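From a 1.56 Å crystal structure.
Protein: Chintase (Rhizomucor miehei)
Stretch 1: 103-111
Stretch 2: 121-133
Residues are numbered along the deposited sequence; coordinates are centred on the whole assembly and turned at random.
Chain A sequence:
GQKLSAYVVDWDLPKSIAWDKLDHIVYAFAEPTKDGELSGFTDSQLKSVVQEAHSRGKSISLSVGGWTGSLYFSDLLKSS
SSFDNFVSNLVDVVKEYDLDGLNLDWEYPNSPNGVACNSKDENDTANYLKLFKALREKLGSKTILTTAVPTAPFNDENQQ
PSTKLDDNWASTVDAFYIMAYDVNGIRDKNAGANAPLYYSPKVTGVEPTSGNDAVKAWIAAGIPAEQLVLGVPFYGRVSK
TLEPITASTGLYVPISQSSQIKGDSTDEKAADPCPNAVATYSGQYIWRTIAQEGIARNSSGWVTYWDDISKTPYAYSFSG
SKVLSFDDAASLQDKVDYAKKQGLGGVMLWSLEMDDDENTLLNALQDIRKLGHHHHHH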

# COMPACT_ATOMS: atom_id res chain seq x y z
N ASN A 103 2.83 -11.19 -5.75
CA ASN A 103 2.27 -10.40 -4.67
C ASN A 103 0.81 -10.13 -5.01
O ASN A 103 0.52 -9.40 -5.95
N LEU A 104 -0.12 -10.72 -4.27
CA LEU A 104 -1.54 -10.56 -4.61
C LEU A 104 -2.10 -9.37 -3.85
O LEU A 104 -1.97 -9.28 -2.63
N ASP A 105 -2.69 -8.43 -4.59
CA ASP A 105 -3.15 -7.16 -4.03
C ASP A 105 -4.63 -6.95 -4.35
O ASP A 105 -5.03 -5.98 -4.98
N TRP A 106 -5.44 -7.89 -3.90
CA TRP A 106 -6.88 -7.78 -4.01
C TRP A 106 -7.37 -6.74 -3.01
O TRP A 106 -7.19 -6.90 -1.79
N GLU A 107 -7.99 -5.68 -3.52
CA GLU A 107 -8.49 -4.61 -2.68
C GLU A 107 -10.00 -4.49 -2.89
O GLU A 107 -10.42 -3.68 -3.71
N TYR A 108 -10.83 -5.25 -2.16
CA TYR A 108 -10.45 -6.15 -1.07
C TYR A 108 -11.41 -7.33 -1.06
O TYR A 108 -12.51 -7.23 -1.59
N PRO A 109 -11.01 -8.45 -0.44
CA PRO A 109 -11.96 -9.56 -0.32
C PRO A 109 -13.25 -9.13 0.39
O PRO A 109 -13.20 -8.47 1.43
N ASN A 110 -14.38 -9.52 -0.21
CA ASN A 110 -15.73 -9.28 0.33
C ASN A 110 -15.92 -7.93 1.00
O ASN A 110 -16.17 -7.84 2.20
N SER A 111 -15.78 -6.87 0.21
CA SER A 111 -15.83 -5.52 0.76
C SER A 111 -16.57 -4.60 -0.19
O SER A 111 -16.35 -4.67 -1.39
N ASP A 121 -18.05 -11.66 -2.75
CA ASP A 121 -18.75 -12.89 -2.37
C ASP A 121 -18.42 -13.19 -0.92
O ASP A 121 -17.31 -12.90 -0.46
N GLU A 122 -19.37 -13.78 -0.20
CA GLU A 122 -19.12 -14.17 1.19
C GLU A 122 -17.88 -15.04 1.33
O GLU A 122 -17.21 -15.01 2.36
N ASN A 123 -17.58 -15.83 0.30
CA ASN A 123 -16.48 -16.78 0.36
C ASN A 123 -15.15 -16.20 -0.10
O ASN A 123 -14.18 -16.94 -0.23
N ASP A 124 -15.10 -14.90 -0.35
CA ASP A 124 -13.90 -14.30 -0.93
C ASP A 124 -12.61 -14.65 -0.21
O ASP A 124 -11.63 -15.04 -0.84
N THR A 125 -12.60 -14.52 1.11
CA THR A 125 -11.36 -14.73 1.85
C THR A 125 -10.93 -16.19 1.83
O THR A 125 -9.75 -16.48 1.65
N ALA A 126 -11.88 -17.11 1.98
CA ALA A 126 -11.56 -18.53 1.87
C ALA A 126 -11.02 -18.85 0.47
O ALA A 126 -10.10 -19.65 0.32
N ASN A 127 -11.62 -18.23 -0.54
CA ASN A 127 -11.22 -18.48 -1.92
C ASN A 127 -9.85 -17.89 -2.22
O ASN A 127 -9.10 -18.44 -3.03
N TYR A 128 -9.54 -16.77 -1.58
CA TYR A 128 -8.22 -16.16 -1.69
C TYR A 128 -7.17 -17.12 -1.19
O TYR A 128 -6.13 -17.32 -1.81
N LEU A 129 -7.44 -17.74 -0.04
CA LEU A 129 -6.52 -18.74 0.50
C LEU A 129 -6.41 -19.93 -0.44
O LEU A 129 -5.32 -20.45 -0.67
N LYS A 130 -7.55 -20.36 -0.99
CA LYS A 130 -7.54 -21.46 -1.95
C LYS A 130 -6.61 -21.12 -3.12
O LYS A 130 -5.87 -21.96 -3.60
N LEU A 131 -6.67 -19.87 -3.56
CA LEU A 131 -5.79 -19.41 -4.63
C LEU A 131 -4.32 -19.53 -4.24
O LEU A 131 -3.51 -20.03 -5.02
N PHE A 132 -3.96 -19.07 -3.04
CA PHE A 132 -2.57 -19.18 -2.62
C PHE A 132 -2.13 -20.63 -2.50
O PHE A 132 -0.99 -20.97 -2.84
N LYS A 133 -3.02 -21.49 -2.03
CA LYS A 133 -2.68 -22.90 -1.94
C LYS A 133 -2.44 -23.51 -3.30
O LYS A 133 -1.52 -24.31 -3.48

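Strand 103-105 and helix 124-133 run nearly antiparallel, their directions 162° apart and their axes 11.3 Å apart at closest approach. That gap is wide enough to be filled by side chains. Along the first stretch they alternate: Leu-104 and Trp-106 point toward the helix, while Asn-103, Asp-105 and Glu-107 point away.

Tyr-128 is the central bump. Its t rotamer (chi1 -153°) lays the ring between Leu-104, Trp-106 and Pro-109, each touching a different part of it. Trp-106, also t, turns an edge to the tyrosine face, with planes at 70° and Trp-106 CE3 3.6 Å from Tyr-128 CG. Leu-104 CB sits at the ring's edge, 3.8 Å from Tyr-128 CE1, and Pro-109 CG lies 3.6 Å from Tyr-128 CD2. The hydroxyl thus arrives at the strand backbone, with Tyr-128 OH 3.1 Å from Leu-104 O in a weak contact whose proton has another acceptor within reach. A water finishes this polar end, its O atom lying 2.7 Å from Tyr-128 OH and 2.8 Å from Trp-106 O.

Further along the helix, Leu-104 becomes the knob. Its m,t rotamer sends CD1 over the face of Phe-132, 3.8 Å from the ring centroid, and to within 3.6 Å of Leu-131 CD2. Phe-132 leaves its backbone sideways, but its ring end swings nearer to meet the leucine.

At the helix start polarity joins shape. Asp-124, in the m rotamer, brings OD2 to 2.7 Å from Asn-110 N and 3.0 Å from Asp-121 N, so one carboxylate oxygen accepts from both backbones. The same carboxylate leans on the tryptophan, Asp-124 CG being 3.4 Å from Trp-106 CZ2. Asn-110, t and sideways, lays its side chain against the turn, Asn-110 CG 3.2 Å from Asp-121 O. Pro-109 CB packs 3.4 Å from Thr-125 OG1.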

# COMPACT_ATOMS: atom_id res chain seq x y z
CB ASN A 103 3.05 -9.08 -4.55
CG ASN A 103 2.42 -8.10 -3.56
OD1 ASN A 103 1.82 -7.10 -3.96
ND2 ASN A 103 2.58 -8.38 -2.28
CB LEU A 104 -2.33 -11.85 -4.34
CG LEU A 104 -1.78 -13.08 -5.07
CD1 LEU A 104 -2.76 -14.25 -4.96
CD2 LEU A 104 -1.46 -12.77 -6.53
CB ASP A 105 -2.29 -6.01 -4.60
CG ASP A 105 -2.50 -4.69 -3.89
OD1 ASP A 105 -3.18 -4.63 -2.84
OD2 ASP A 105 -1.98 -3.67 -4.39
CB TRP A 106 -7.48 -9.15 -3.70
CG TRP A 106 -8.97 -9.29 -3.82
CD1 TRP A 106 -9.88 -8.31 -4.08
CD2 TRP A 106 -9.71 -10.50 -3.68
NE1 TRP A 106 -11.15 -8.84 -4.10
CE2 TRP A 106 -11.07 -10.19 -3.86
CE3 TRP A 106 -9.35 -11.83 -3.42
CZ2 TRP A 106 -12.07 -11.15 -3.80
CZ3 TRP A 106 -10.35 -12.79 -3.35
CH2 TRP A 106 -11.69 -12.44 -3.55
CB GLU A 107 -7.78 -3.29 -3.02
CG GLU A 107 -6.26 -3.36 -2.84
CD GLU A 107 -5.56 -2.02 -3.06
OE1 GLU A 107 -6.23 -1.02 -3.38
OE2 GLU A 107 -4.32 -1.98 -2.90
CB TYR A 108 -10.58 -5.43 0.27
CG TYR A 108 -9.84 -4.12 0.36
CD1 TYR A 108 -8.52 -4.08 0.76
CD2 TYR A 108 -10.47 -2.92 0.03
CE1 TYR A 108 -7.83 -2.89 0.84
CE2 TYR A 108 -9.79 -1.72 0.10
CZ TYR A 108 -8.47 -1.71 0.51
OH TYR A 108 -7.78 -0.53 0.59
CB PRO A 109 -11.21 -10.57 0.55
CG PRO A 109 -9.76 -10.31 0.25
CD PRO A 109 -9.65 -8.83 0.01
CB ASN A 110 -16.16 -10.42 1.26
CG ASN A 110 -17.65 -10.39 1.53
OD1 ASN A 110 -18.40 -9.78 0.76
ND2 ASN A 110 -18.08 -11.01 2.63
CB SER A 111 -14.40 -5.00 0.96
OG SER A 111 -14.41 -3.69 1.50
CB ASP A 121 -18.31 -14.04 -3.27
CG ASP A 121 -19.18 -15.27 -3.09
OD1 ASP A 121 -20.20 -15.38 -3.80
OD2 ASP A 121 -18.84 -16.12 -2.25
CB GLU A 122 -20.31 -14.95 1.76
CG GLU A 122 -21.61 -14.20 1.80
CD GLU A 122 -22.79 -15.13 1.98
OE1 GLU A 122 -22.58 -16.28 2.44
OE2 GLU A 122 -23.92 -14.72 1.64
CB ASN A 123 -16.77 -18.03 -0.48
CG ASN A 123 -17.88 -18.86 0.08
OD1 ASN A 123 -18.19 -18.80 1.27
ND2 ASN A 123 -18.49 -19.67 -0.78
CB ASP A 124 -14.04 -12.78 -1.02
CG ASP A 124 -14.86 -12.33 -2.21
OD1 ASP A 124 -15.18 -13.17 -3.09
OD2 ASP A 124 -15.16 -11.13 -2.28
CB THR A 125 -11.44 -14.15 3.28
OG1 THR A 125 -11.57 -12.72 3.19
CG2 THR A 125 -10.17 -14.48 4.05
CB ALA A 126 -12.80 -19.38 2.17
CB ASN A 127 -12.27 -17.90 -2.89
CG ASN A 127 -13.56 -18.69 -2.89
OD1 ASN A 127 -13.61 -19.84 -2.42
ND2 ASN A 127 -14.61 -18.10 -3.43
CB TYR A 128 -8.18 -14.90 -0.84
CG TYR A 128 -7.24 -13.79 -1.25
CD1 TYR A 128 -6.48 -13.85 -2.41
CD2 TYR A 128 -7.11 -12.67 -0.44
CE1 TYR A 128 -5.63 -12.78 -2.77
CE2 TYR A 128 -6.28 -11.61 -0.78
CZ TYR A 128 -5.54 -11.68 -1.94
OH TYR A 128 -4.73 -10.62 -2.25
CB LEU A 129 -6.93 -19.18 1.91
CG LEU A 129 -6.02 -20.22 2.55
CD1 LEU A 129 -4.57 -19.75 2.51
CD2 LEU A 129 -6.46 -20.48 3.97
CB LYS A 130 -8.94 -21.75 -2.47
CG LYS A 130 -9.10 -23.18 -2.92
CD LYS A 130 -10.54 -23.51 -3.27
CE LYS A 130 -10.68 -25.00 -3.59
NZ LYS A 130 -11.92 -25.34 -4.36
CB LEU A 131 -6.13 -17.97 -5.01
CG LEU A 131 -5.19 -17.29 -6.01
CD1 LEU A 131 -5.14 -18.08 -7.30
CD2 LEU A 131 -5.68 -15.88 -6.25
CB PHE A 132 -2.35 -18.45 -1.30
CG PHE A 132 -2.03 -17.00 -1.46
CD1 PHE A 132 -0.81 -16.60 -1.99
CD2 PHE A 132 -2.95 -16.04 -1.08
CE1 PHE A 132 -0.51 -15.25 -2.13
CE2 PHE A 132 -2.65 -14.68 -1.22
CZ PHE A 132 -1.42 -14.29 -1.75
CB LYS A 133 -3.79 -23.68 -1.24
CG LYS A 133 -3.93 -23.35 0.23
CD LYS A 133 -4.99 -24.24 0.84
CE LYS A 133 -5.17 -23.98 2.32
NZ LYS A 133 -6.37 -24.73 2.81
O HOH W 1 -5.19 -8.53 -0.64